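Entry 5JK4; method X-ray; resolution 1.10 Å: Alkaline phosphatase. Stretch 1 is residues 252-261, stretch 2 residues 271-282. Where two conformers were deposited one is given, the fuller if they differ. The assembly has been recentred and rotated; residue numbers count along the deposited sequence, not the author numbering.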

ATOM      1  N   GLN A 252      13.281   2.390 -12.727  1.00 10.07           N
ATOM      2  CA  GLN A 252      13.401   3.560 -13.594  1.00 10.79           C
ATOM      3  C   GLN A 252      12.036   4.080 -14.034  1.00 10.81           C
ATOM      4  O   GLN A 252      11.792   5.292 -14.011  1.00 12.11           O
ATOM      5  CB  GLN A 252      14.270   3.219 -14.804  1.00 13.25           C
ATOM      6  CG  GLN A 252      14.439   4.371 -15.782  1.00 15.02           C
ATOM      7  CD  GLN A 252      13.336   4.428 -16.832  1.00 16.92           C
ATOM      8  OE1 GLN A 252      12.960   3.405 -17.417  1.00 18.04           O
ATOM      9  NE2 GLN A 252      12.808   5.622 -17.072  1.00 17.73           N
ATOM     10  N   ALA A 253      11.134   3.189 -14.429  1.00 10.34           N
ATOM     11  CA  ALA A 253       9.840   3.590 -14.967  1.00 10.39           C
ATOM     12  C   ALA A 253       8.792   3.851 -13.889  1.00 10.42           C
ATOM     13  O   ALA A 253       7.660   4.225 -14.222  1.00 12.04           O
ATOM     14  CB  ALA A 253       9.330   2.527 -15.945  1.00 11.81           C
ATOM     15  N   THR A 254       9.141   3.670 -12.616  1.00  9.42           N
ATOM     16  CA  THR A 254       8.211   3.901 -11.520  1.00  9.38           C
ATOM     17  C   THR A 254       8.818   4.912 -10.549  1.00  9.84           C
ATOM     18  O   THR A 254       8.628   6.118 -10.712  1.00 11.05           O
ATOM     19  CB  THR A 254       7.819   2.577 -10.833  1.00  9.51           C
ATOM     20  OG1 THR A 254       8.974   1.893 -10.349  1.00  9.41           O
ATOM     21  CG2 THR A 254       7.042   1.664 -11.781  1.00 10.22           C
ATOM     22  N   LEU A 255       9.589   4.435  -9.574  1.00  9.32           N
ATOM     23  CA  LEU A 255      10.065   5.295  -8.488  1.00  9.73           C
ATOM     24  C   LEU A 255      10.862   6.492  -8.999  1.00 10.40           C
ATOM     25  O   LEU A 255      10.754   7.598  -8.456  1.00 10.98           O
ATOM     26  CB  LEU A 255      10.932   4.483  -7.525  1.00 10.78           C
ATOM     27  CG  LEU A 255      10.279   3.389  -6.670  1.00 11.76           C
ATOM     28  CD1 LEU A 255       9.779   2.163  -7.418  1.00 13.04           C
ATOM     29  CD2 LEU A 255      11.253   2.949  -5.598  1.00 11.66           C
ATOM     30  N   GLU A 256      11.693   6.292 -10.012  1.00 10.96           N
ATOM     31  CA  GLU A 256      12.579   7.356 -10.463  1.00 12.95           C
ATOM     32  C   GLU A 256      11.885   8.397 -11.324  1.00 13.41           C
ATOM     33  O   GLU A 256      12.524   9.394 -11.677  1.00 15.38           O
ATOM     34  CB  GLU A 256      13.789   6.759 -11.193  1.00 16.21           C
ATOM     35  CG  GLU A 256      14.650   5.938 -10.249  1.00 20.67           C
ATOM     36  CD  GLU A 256      15.890   5.361 -10.881  1.00 25.50           C
ATOM     37  OE1 GLU A 256      15.985   5.343 -12.121  1.00 25.98           O
ATOM     38  OE2 GLU A 256      16.782   4.934 -10.111  1.00 29.69           O
ATOM     39  N   THR A 257      10.598   8.216 -11.644  1.00 12.72           N
ATOM     40  CA  THR A 257       9.881   9.190 -12.458  1.00 13.62           C
ATOM     41  C   THR A 257       9.331  10.359 -11.655  1.00 14.17           C
ATOM     42  O   THR A 257       8.813  11.298 -12.264  1.00 15.13           O
ATOM     43  CB  THR A 257       8.713   8.554 -13.222  1.00 14.77           C
ATOM     44  OG1 THR A 257       7.691   8.133 -12.307  1.00 15.49           O
ATOM     45  CG2 THR A 257       9.191   7.383 -14.082  1.00 15.35           C
ATOM     46  N   ALA A 258       9.409  10.331 -10.325  1.00 13.32           N
ATOM     47  CA  ALA A 258       8.930  11.437  -9.508  1.00 13.91           C
ATOM     48  C   ALA A 258       9.990  11.770  -8.471  1.00 14.44           C
ATOM     49  O   ALA A 258      10.531  10.872  -7.819  1.00 16.90           O
ATOM     50  CB  ALA A 258       7.605  11.092  -8.821  1.00 15.34           C
ATOM     51  N   ALA A 259      10.285  13.038  -8.328  1.00 13.85           N
ATOM     52  CA  ALA A 259      11.214  13.483  -7.309  1.00 12.87           C
ATOM     53  C   ALA A 259      10.453  13.945  -6.079  1.00 10.97           C
ATOM     54  O   ALA A 259       9.275  14.310  -6.159  1.00 11.03           O
ATOM     55  CB  ALA A 259      12.048  14.649  -7.840  1.00 13.81           C
ATOM     56  N   PRO A 260      11.103  13.967  -4.917  1.00 10.26           N
ATOM     57  CA  PRO A 260      10.400  14.380  -3.708  1.00  9.94           C
ATOM     58  C   PRO A 260       9.956  15.825  -3.806  1.00  9.09           C
ATOM     59  O   PRO A 260      10.617  16.658  -4.456  1.00  9.29           O
ATOM     60  CB  PRO A 260      11.449  14.194  -2.603  1.00 11.08           C
ATOM     61  CG  PRO A 260      12.531  13.422  -3.189  1.00 12.49           C
ATOM     62  CD  PRO A 260      12.485  13.527  -4.650  1.00 10.98           C
ATOM     63  N   PRO A 261       8.845  16.171  -3.167  1.00  7.92           N
ATOM     64  CA  PRO A 261       8.353  17.550  -3.206  1.00  7.80           C
ATOM     65  C   PRO A 261       9.190  18.470  -2.327  1.00  7.83           C
ATOM     66  O   PRO A 261       9.811  18.043  -1.355  1.00  8.72           O
ATOM     67  CB  PRO A 261       6.937  17.410  -2.642  1.00  7.77           C
ATOM     68  CG  PRO A 261       7.053  16.258  -1.670  1.00  7.73           C
ATOM     69  CD  PRO A 261       7.999  15.297  -2.331  1.00  7.50           C
ATOM     70  N   ASN A 271       1.399  15.053  -1.656  1.00  6.52           N
ATOM     71  CA  ASN A 271       2.490  15.063  -2.619  1.00  6.18           C
ATOM     72  C   ASN A 271       3.629  14.124  -2.256  1.00  6.58           C
ATOM     73  O   ASN A 271       4.546  13.946  -3.061  1.00  7.32           O
ATOM     74  CB  ASN A 271       3.040  16.480  -2.769  1.00  6.82           C
ATOM     75  CG  ASN A 271       2.142  17.365  -3.592  1.00  7.58           C
ATOM     76  OD1 ASN A 271       1.435  16.889  -4.475  1.00  8.92           O
ATOM     77  ND2 ASN A 271       2.200  18.665  -3.335  1.00  8.21           N
ATOM     78  N   TRP A 272       3.596  13.526  -1.074  1.00  5.98           N
ATOM     79  CA  TRP A 272       4.635  12.593  -0.676  1.00  5.97           C
ATOM     80  C   TRP A 272       4.380  11.177  -1.170  1.00  6.01           C
ATOM     81  O   TRP A 272       5.250  10.319  -0.991  1.00  6.95           O
ATOM     82  CB  TRP A 272       4.810  12.616   0.853  1.00  6.36           C
ATOM     83  CG  TRP A 272       5.559  13.819   1.279  1.00  5.92           C
ATOM     84  CD1 TRP A 272       5.035  15.040   1.621  1.00  6.29           C
ATOM     85  CD2 TRP A 272       6.978  13.970   1.329  1.00  6.05           C
ATOM     86  NE1 TRP A 272       6.040  15.932   1.889  1.00  6.51           N
ATOM     87  CE2 TRP A 272       7.245  15.298   1.723  1.00  6.84           C
ATOM     88  CE3 TRP A 272       8.051  13.112   1.089  1.00  7.20           C
ATOM     89  CZ2 TRP A 272       8.537  15.781   1.878  1.00  7.63           C
ATOM     90  CZ3 TRP A 272       9.330  13.601   1.228  1.00  8.00           C
ATOM     91  CH2 TRP A 272       9.565  14.913   1.628  1.00  8.41           C
ATOM     92  N   VAL A 273       3.236  10.911  -1.797  1.00  6.35           N
ATOM     93  CA  VAL A 273       2.953   9.571  -2.303  1.00  6.43           C
ATOM     94  C   VAL A 273       2.571   9.650  -3.777  1.00  7.17           C
ATOM     95  O   VAL A 273       1.387   9.731  -4.129  1.00  9.37           O
ATOM     96  CB  VAL A 273       1.906   8.822  -1.470  1.00  7.37           C
ATOM     97  CG1 VAL A 273       1.794   7.410  -2.012  1.00  8.71           C
ATOM     98  CG2 VAL A 273       2.300   8.810  -0.001  1.00  7.10           C
ATOM     99  N   PRO A 274       3.564   9.647  -4.657  1.00  7.50           N
ATOM    100  CA  PRO A 274       3.292   9.501  -6.084  1.00  8.83           C
ATOM    101  C   PRO A 274       2.585   8.190  -6.352  1.00  8.90           C
ATOM    102  O   PRO A 274       2.743   7.216  -5.609  1.00  9.16           O
ATOM    103  CB  PRO A 274       4.693   9.462  -6.708  1.00 10.08           C
ATOM    104  CG  PRO A 274       5.598  10.032  -5.722  1.00  9.28           C
ATOM    105  CD  PRO A 274       5.005   9.747  -4.377  1.00  8.62           C
ATOM    106  N   VAL A 275       1.836   8.154  -7.449  1.00 10.00           N
ATOM    107  CA  VAL A 275       1.233   6.913  -7.914  1.00 11.94           C
ATOM    108  C   VAL A 275       1.673   6.670  -9.354  1.00 12.90           C
ATOM    109  O   VAL A 275       1.925   7.613 -10.112  1.00 13.88           O
ATOM    110  CB  VAL A 275      -0.305   6.930  -7.743  1.00 12.59           C
ATOM    111  CG1 VAL A 275      -0.662   7.073  -6.273  1.00 13.13           C
ATOM    112  CG2 VAL A 275      -0.948   8.057  -8.558  1.00 13.35           C
ATOM    113  N   PHE A 276       1.808   5.381  -9.725  1.00 13.38           N
ATOM    114  CA  PHE A 276       2.249   4.978 -11.070  1.00 14.94           C
ATOM    115  C   PHE A 276       1.307   3.910 -11.614  1.00 15.08           C
ATOM    116  O   PHE A 276       1.626   2.718 -11.615  1.00 15.55           O
ATOM    117  CB  PHE A 276       3.681   4.456 -11.034  0.51 15.88           C
ATOM    118  CG  PHE A 276       4.552   5.148 -10.042  0.51 15.69           C
ATOM    119  CD1 PHE A 276       5.154   6.344 -10.359  0.51 15.61           C
ATOM    120  CD2 PHE A 276       4.786   4.590  -8.795  0.51 16.16           C
ATOM    121  CE1 PHE A 276       5.960   6.986  -9.456  0.51 15.45           C
ATOM    122  CE2 PHE A 276       5.594   5.232  -7.881  0.51 16.25           C
ATOM    123  CZ  PHE A 276       6.184   6.431  -8.215  0.51 15.84           C
ATOM    124  N   GLY A 277       0.164   4.352 -12.132  1.00 14.92           N
ATOM    125  CA  GLY A 277      -0.858   3.423 -12.580  1.00 15.12           C
ATOM    126  C   GLY A 277      -0.545   2.670 -13.862  1.00 14.99           C
ATOM    127  O   GLY A 277      -1.174   1.640 -14.123  1.00 15.95           O
ATOM    128  N   ASN A 278       0.379   3.155 -14.690  1.00 14.20           N
ATOM    129  CA  ASN A 278       0.602   2.554 -16.010  1.00 13.50           C
ATOM    130  C   ASN A 278       2.060   2.705 -16.426  1.00 12.51           C
ATOM    131  O   ASN A 278       2.388   3.461 -17.348  1.00 12.90           O
ATOM    132  CB  ASN A 278      -0.343   3.171 -17.041  1.00 16.14           C
ATOM    133  CG  ASN A 278      -0.453   2.351 -18.308  1.00 19.20           C
ATOM    134  OD1 ASN A 278      -0.035   1.191 -18.362  1.00 20.54           O
ATOM    135  ND2 ASN A 278      -1.038   2.952 -19.342  1.00 20.53           N
ATOM    136  N   PRO A 279       2.965   1.966 -15.779  1.00 12.37           N
ATOM    137  CA  PRO A 279       4.401   2.162 -16.026  1.00 13.23           C
ATOM    138  C   PRO A 279       4.802   1.828 -17.456  1.00 13.16           C
ATOM    139  O   PRO A 279       4.314   0.866 -18.057  1.00 13.98           O
ATOM    140  CB  PRO A 279       5.061   1.210 -15.020  1.00 14.23           C
ATOM    141  CG  PRO A 279       4.022   0.994 -13.962  1.00 14.05           C
ATOM    142  CD  PRO A 279       2.719   1.017 -14.682  1.00 12.99           C
ATOM    143  N   SER A 280       5.750   2.611 -17.982  1.00 14.09           N
ATOM    144  CA  SER A 280       6.172   2.469 -19.372  1.00 15.54           C
ATOM    145  C   SER A 280       7.009   1.224 -19.629  1.00 15.41           C
ATOM    146  O   SER A 280       7.188   0.857 -20.797  1.00 17.02           O
ATOM    147  CB  SER A 280       6.974   3.694 -19.813  1.00 17.05           C
ATOM    148  OG  SER A 280       8.123   3.873 -19.005  1.00 18.59           O
ATOM    149  N   ALA A 281       7.523   0.574 -18.586  1.00 13.28           N
ATOM    150  CA  ALA A 281       8.316  -0.639 -18.731  1.00 12.23           C
ATOM    151  C   ALA A 281       8.149  -1.473 -17.472  1.00 10.73           C
ATOM    152  O   ALA A 281       7.805  -0.952 -16.415  1.00 10.19           O
ATOM    153  CB  ALA A 281       9.805  -0.322 -18.895  1.00 12.50           C
ATOM    154  N   GLY A 282       8.413  -2.778 -17.601  1.00 10.49           N
ATOM    155  CA  GLY A 282       8.471  -3.675 -16.463  1.00  9.64           C
ATOM    156  C   GLY A 282       7.112  -4.135 -15.971  1.00  8.84           C
ATOM    157  O   GLY A 282       6.056  -3.781 -16.501  1.00  9.40           O
TER
HETATM  158  O   HOH W   1      10.704   3.215 -19.852  1.00 42.35           O
HETATM  159  O   HOH W   2       6.534   4.931 -16.571  1.00 20.47           O

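What does Pro261, the residue with the most surface covered in this contact, rest against? Its CG lies over one face of the Trp272 indole. Pro261 CG sits 3.6 Å from the centroid of the five-membered ring of Trp272, only 16° off the ring normal, and comes within 3.5 Å of Trp272 CE2. This is a CH-pi contact: the weakly polarised C-H groups of a proline ring suit the electron-rich face of an indole. The CA-to-CB bond of Trp272 points sideways, yet with chi1 at -77° (m) and chi2 at 90° the end of the side chain comes nearer to the other stretch. Asn271 extends the same patch, with its CB 4.0 Å from Pro261 CB and its backbone O 3.7 Å from Pro261 CG. Pro260 adds a looser apolar contact, its CB lying 4.4 Å from Trp272 CZ3.

How does Phe276 fit against the turn that runs from Thr254 to Thr257? The backbone passes over one face of the phenyl ring, where Thr254 C and Leu255 N lie, and Leu255 CA is 4.1 Å from Phe276 CZ. The tightest approach between the stretches is also here, with Thr254 O 3.1 Å from Phe276 CE1. That oxygen already accepts two hydrogen bonds within its own stretch, from Thr257 N at 3.0 Å and from Thr257 OG1 at 2.7 Å. The turn is therefore tied together on its own side, and the ring packs against it without any hydrogen bond between the stretches. Thr257 OG1 in turn lies 3.5 Å from Phe276 CE1. Ala258 meets the ring at its edge, near the ring plane, with its CB 4.5 Å from Phe276 CE1; the same methyl makes a closer contact with Pro274, at 3.8 Å between Ala258 CB and Pro274 CG.

What does Ala253 meet in the second stretch? Its CA-to-CB bond points toward that stretch, and the methyl lies near both backbone and side-chain atoms. Ala253 CB is 3.6 Å from Ser280 OG, 3.7 Å from Ala281 N and 4.1 Å from Ala281 CB. Next to it, Thr254 CG2 lies 3.8 Å from Pro279 CG, so Thr254 continues the packing onto the proline that precedes Ser280.

If no direct hydrogen bond crosses the contact, how are its polar groups linked? Two waters do the work, both beside Ser280. Water 2 donates to Ala253 O at 2.7 Å and accepts from Ser280 N at 2.8 Å, joining the two backbones through one molecule. Water 1 makes a hydrogen bond of 2.8 Å with Ser280 OG and donates a weak one of 3.3 Å to Gln252 OE1, a longer link between side chains. The direct contact is thus a matter of packing, while water supplies the polar bridges at the Ala253 end.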